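Local coordinates for capsid protein (Penaeus vannamei nodavirus, PDB 5YKZ), which forms the shell of the virus particle, its protruding domain pairing with a second copy to build a dimeric spike on the capsid surface, at the interface of chains A and B. Coordinates in Å, arbitrary orientation; residue numbers count along the deposited sequence, not the author numbering. Chains: chain A/B, Capsid protein.

Contact 1: the interface of chains A and B. Residues chain A 77-80; chain B 46-48.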
# COMPACT_ATOMS: atom_id res chain seq x y z
N THR A 77 -11.15 -9.94 11.88
CA THR A 77 -11.12 -9.32 13.19
C THR A 77 -10.02 -8.30 13.39
O THR A 77 -10.08 -7.48 14.34
CB THR A 77 -11.07 -10.38 14.36
OG1 THR A 77 -9.82 -11.05 14.42
CG2 THR A 77 -12.24 -11.35 14.18
N VAL A 78 -8.95 -8.38 12.60
CA VAL A 78 -7.75 -7.63 12.82
C VAL A 78 -6.97 -7.59 11.48
O VAL A 78 -6.17 -8.45 11.20
CB VAL A 78 -6.89 -8.12 13.99
CG1 VAL A 78 -6.45 -9.59 13.84
CG2 VAL A 78 -5.71 -7.23 14.21
N THR A 79 -7.39 -6.66 10.61
CA THR A 79 -6.95 -6.68 9.21
C THR A 79 -5.85 -5.65 9.03
O THR A 79 -5.97 -4.49 9.48
CB THR A 79 -8.14 -6.28 8.35
OG1 THR A 79 -9.33 -7.03 8.72
CG2 THR A 79 -7.87 -6.58 6.92
N THR A 80 -4.77 -6.04 8.36
CA THR A 80 -3.60 -5.21 8.16
C THR A 80 -3.15 -5.29 6.71
O THR A 80 -2.98 -6.41 6.18
CB THR A 80 -2.44 -5.65 9.04
OG1 THR A 80 -2.83 -5.41 10.42
CG2 THR A 80 -1.16 -4.96 8.77
N LEU B 46 -3.56 -0.59 9.59
CA LEU B 46 -3.01 -1.48 10.57
C LEU B 46 -4.05 -1.96 11.55
O LEU B 46 -4.66 -1.12 12.26
CB LEU B 46 -1.85 -0.76 11.30
CG LEU B 46 -1.13 -1.55 12.30
CD1 LEU B 46 -0.44 -2.79 11.79
CD2 LEU B 46 -0.07 -0.73 12.99
N GLU B 47 -4.21 -3.24 11.68
CA GLU B 47 -4.97 -3.84 12.77
C GLU B 47 -6.35 -3.26 12.89
O GLU B 47 -6.78 -2.87 14.01
CB GLU B 47 -4.18 -3.81 14.06
CG GLU B 47 -2.89 -4.62 13.97
CD GLU B 47 -1.84 -4.35 15.01
OE1 GLU B 47 -0.78 -5.05 14.94
OE2 GLU B 47 -1.97 -3.38 15.79
N GLN B 48 -7.13 -3.24 11.82
CA GLN B 48 -8.51 -2.70 11.79
C GLN B 48 -9.50 -3.74 11.84
O GLN B 48 -9.38 -4.79 11.21
CB GLN B 48 -8.71 -1.80 10.54
CG GLN B 48 -7.83 -0.59 10.55
CD GLN B 48 -8.08 0.29 11.71
OE1 GLN B 48 -9.23 0.74 11.85
NE2 GLN B 48 -7.11 0.56 12.45
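A:Thr79 and B:Gln48 pair through their backbones as an antiparallel bridge: the amide N of A:Thr79 gives a hydrogen bond to O of B:Gln48 at 2.8 Å, and N of B:Gln48 returns one to O of A:Thr79 at 2.9 Å. Another bond brings in a side chain. The backbone N of B:Glu47 donates to the hydroxyl OG1 of A:Thr80 at 2.9 Å, bent to 154° at the hydrogen. Threonine suits this place because one branch accepts while the other packs: OG1 sits beside its own backbone N (chi1 -66°), which leaves the methyl CG2 alongside CD1 of B:Leu46, 3.8 Å away. A:Val78 also lies side by side with its partner, its CG2 resting against CB of B:Glu47 at 3.8 Å, a contact that uses the aliphatic stem of the glutamate. In the second shell the B:Gln48 side chain folds back at chi2 (-61°), and its amide NE2 donates to O of B:Leu46 at 3.0 Å, approaching from above the carbonyl plane. This bond probably braces the turn at B:Glu47, whose phi and psi are both positive. The patch joins the start of strand 79-82 in chain A to the break between strand 38-46 and residue 48 in chain B.

Contact 2: the interface of chains A and B. Residues chain A 44-46, 81; chain B 79-82.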
# COMPACT_ATOMS: atom_id res chain seq x y z
N ALA A 44 -0.01 -3.88 -2.34
CA ALA A 44 -1.26 -3.52 -2.99
C ALA A 44 -1.95 -4.77 -3.51
O ALA A 44 -1.25 -5.77 -3.82
CB ALA A 44 -1.01 -2.63 -4.16
N PHE A 45 -3.26 -4.77 -3.68
CA PHE A 45 -3.94 -5.85 -4.35
C PHE A 45 -5.26 -5.37 -4.81
O PHE A 45 -5.83 -4.37 -4.32
CB PHE A 45 -4.09 -7.10 -3.44
CG PHE A 45 -4.77 -6.86 -2.13
CD1 PHE A 45 -6.18 -6.69 -2.08
CD2 PHE A 45 -4.04 -6.73 -0.98
CE1 PHE A 45 -6.79 -6.42 -0.89
CE2 PHE A 45 -4.71 -6.49 0.19
CZ PHE A 45 -6.06 -6.30 0.25
N LEU A 46 -5.85 -6.09 -5.78
CA LEU A 46 -7.00 -5.63 -6.53
C LEU A 46 -8.06 -6.66 -6.60
O LEU A 46 -7.86 -7.74 -7.16
CB LEU A 46 -6.53 -5.22 -7.93
CG LEU A 46 -7.63 -4.67 -8.84
CD1 LEU A 46 -8.21 -3.35 -8.31
CD2 LEU A 46 -7.08 -4.48 -10.25
N VAL A 81 -2.89 -4.16 6.08
CA VAL A 81 -2.20 -4.10 4.82
C VAL A 81 -1.22 -2.95 4.98
O VAL A 81 -1.58 -1.79 4.88
CB VAL A 81 -3.15 -3.85 3.66
CG1 VAL A 81 -2.38 -3.83 2.34
CG2 VAL A 81 -4.18 -4.93 3.54
N THR B 79 -12.19 -7.40 -2.47
CA THR B 79 -11.40 -6.49 -1.55
C THR B 79 -10.28 -5.88 -2.31
O THR B 79 -9.50 -6.58 -3.00
CB THR B 79 -10.86 -7.34 -0.43
OG1 THR B 79 -11.86 -8.17 0.16
CG2 THR B 79 -10.29 -6.45 0.63
N THR B 80 -10.16 -4.56 -2.25
CA THR B 80 -9.10 -3.81 -2.94
C THR B 80 -8.37 -2.91 -1.98
O THR B 80 -9.05 -2.16 -1.22
CB THR B 80 -9.71 -2.99 -4.06
OG1 THR B 80 -10.27 -3.87 -5.04
CG2 THR B 80 -8.77 -2.06 -4.73
N VAL B 81 -7.06 -2.94 -2.01
CA VAL B 81 -6.22 -1.91 -1.34
C VAL B 81 -5.20 -1.56 -2.38
O VAL B 81 -4.19 -2.28 -2.52
CB VAL B 81 -5.65 -2.42 -0.06
CG1 VAL B 81 -4.82 -1.33 0.61
CG2 VAL B 81 -6.73 -2.87 0.94
N SER B 82 -5.46 -0.53 -3.19
CA SER B 82 -4.64 -0.37 -4.38
C SER B 82 -4.67 1.09 -4.83
O SER B 82 -5.42 1.95 -4.28
CB SER B 82 -5.19 -1.26 -5.47
OG SER B 82 -4.18 -1.45 -6.47
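The ring of A:Phe45 lies over the side chain of B:Val81, set at a slant to it. The ring atom CZ meets the methyl CG2 of the valine at 3.6 Å, while the valine CB stands under one face, displaced toward the rim. At the ring's edge is the backbone of B:Thr79, whose carbonyl carbon lies in the ring plane; the methyl CG2 of the same threonine reaches CE1 of A:Phe45 at 3.8 Å. A large flat group fits here because it can cover a branched side chain with its face and meet the neighbouring backbone with its rim. Its first torsion (chi1 55°) sets CG between the backbone N and the carbonyl carbon, which carries the ring across to the partner strand. Below it the backbones form an antiparallel bridge: N of A:Phe45 donates to O of B:Val81 at 2.9 Å, and N of B:Val81 donates to O of A:Phe45 at 3.0 Å. A:Leu46 and B:Thr80 form the two-fold twin of the threonine-leucine pair made by the same residues with the chains exchanged. The small side chain of B:Ser82 probably helps the strands come close, its CB 3.4 Å from O of A:Phe45. The two copies of Val81 reach toward each other tip to tip, A:Val81 CG1 meeting B:Val81 CG1 at 3.9 Å.

Contact 3: the interface of chains A and B. Residues chain A 7-9; chain B 38, 40, 86.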
# COMPACT_ATOMS: atom_id res chain seq x y z
N ASP A 7 12.13 13.17 -9.02
CA ASP A 7 10.75 12.56 -8.92
C ASP A 7 10.80 11.24 -8.14
O ASP A 7 11.90 10.84 -7.73
CB ASP A 7 10.17 12.36 -10.33
CG ASP A 7 8.66 12.28 -10.38
OD1 ASP A 7 7.99 12.66 -9.40
OD2 ASP A 7 8.20 11.76 -11.44
N VAL A 8 9.61 10.70 -7.87
CA VAL A 8 9.43 9.34 -7.36
C VAL A 8 8.45 8.68 -8.20
O VAL A 8 7.36 9.26 -8.41
CB VAL A 8 8.84 9.45 -5.91
CG1 VAL A 8 8.61 8.10 -5.31
CG2 VAL A 8 9.74 10.27 -5.05
N ARG A 9 8.72 7.46 -8.65
CA ARG A 9 7.80 6.73 -9.53
C ARG A 9 7.74 5.28 -9.22
O ARG A 9 8.70 4.73 -8.73
CB ARG A 9 8.24 6.88 -10.98
CG ARG A 9 8.17 8.33 -11.41
CD ARG A 9 8.24 8.43 -12.93
NE ARG A 9 9.62 8.11 -13.33
CZ ARG A 9 10.55 9.04 -13.69
NH1 ARG A 9 11.77 8.67 -14.18
NH2 ARG A 9 10.32 10.33 -13.48
N SER B 38 6.96 17.06 -5.68
CA SER B 38 6.09 15.91 -6.00
C SER B 38 6.38 14.77 -5.08
O SER B 38 7.51 14.42 -4.71
CB SER B 38 6.28 15.55 -7.45
OG SER B 38 5.63 16.62 -8.24
N LEU B 40 4.63 10.66 -3.97
CA LEU B 40 3.75 9.49 -4.28
C LEU B 40 3.05 9.09 -3.01
O LEU B 40 3.71 9.01 -1.94
CB LEU B 40 4.64 8.40 -4.75
CG LEU B 40 4.01 7.26 -5.42
CD1 LEU B 40 3.40 7.61 -6.82
CD2 LEU B 40 4.96 6.08 -5.53
N LYS B 86 0.12 10.53 -7.45
CA LYS B 86 1.20 11.47 -7.65
C LYS B 86 0.62 12.85 -7.50
O LYS B 86 -0.35 13.20 -8.17
CB LYS B 86 1.84 11.30 -9.02
CG LYS B 86 2.92 12.28 -9.42
CD LYS B 86 4.05 12.51 -8.45
CE LYS B 86 4.82 11.25 -8.34
NZ LYS B 86 5.41 10.76 -9.59
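A:Val8 has an extended, strand-like backbone and presents its carbonyl O to B:Lys86, whose ammonium NZ donates a hydrogen bond to it at 2.7 Å, nearly along the C=O axis. The same NZ forms a salt bridge with the carboxylate of A:Asp7, meeting OD1 at 3.2 Å on its syn side, 26° out of the carboxylate plane, the two side chains reaching across the interface from opposing sides. Lysine suits the place because one flexible cationic end can serve both oxygens: its CG starts anti to the backbone N (chi1 176°), then the chain bends at each later torsion to curl NZ toward chain A. A:Asp7 is steadied from its own side by A:Arg9, whose NH2 donates to OD2 of A:Asp7 at 3.3 Å, on the anti lone pair of that oxygen. The carboxylate thus lies between two cationic groups, which would probably favour its charged form. Beside the polar cluster, the methyl CG1 of A:Val8 rests against CB of B:Leu40 at 4.0 Å, a loose apolar contact between branched side chains. The patch ties the beginning of strand 8-15, at the N-terminal end of the modelled chain A, to strands 38-46 and 85-88 of chain B.

The three contacts run along one two-fold symmetric interface, and each has a twin with the chains exchanged. Contact 1 and contact 2 are neighbours, their C-alpha centres about 14 Å apart; contact 3 lies about 20 Å from contact 2 and 28 Å from contact 1. Strand 38-46 contributes to all three, and strand 79-82 to the first two: the copy that pairs comes from chain A in contact 1 and from chain B in contact 2, where Val81 of both chains meets. Backbone pairing and apolar packing at one end, with a charged clamp at the other, plausibly fix the relative orientation of the domains in the dimeric spike.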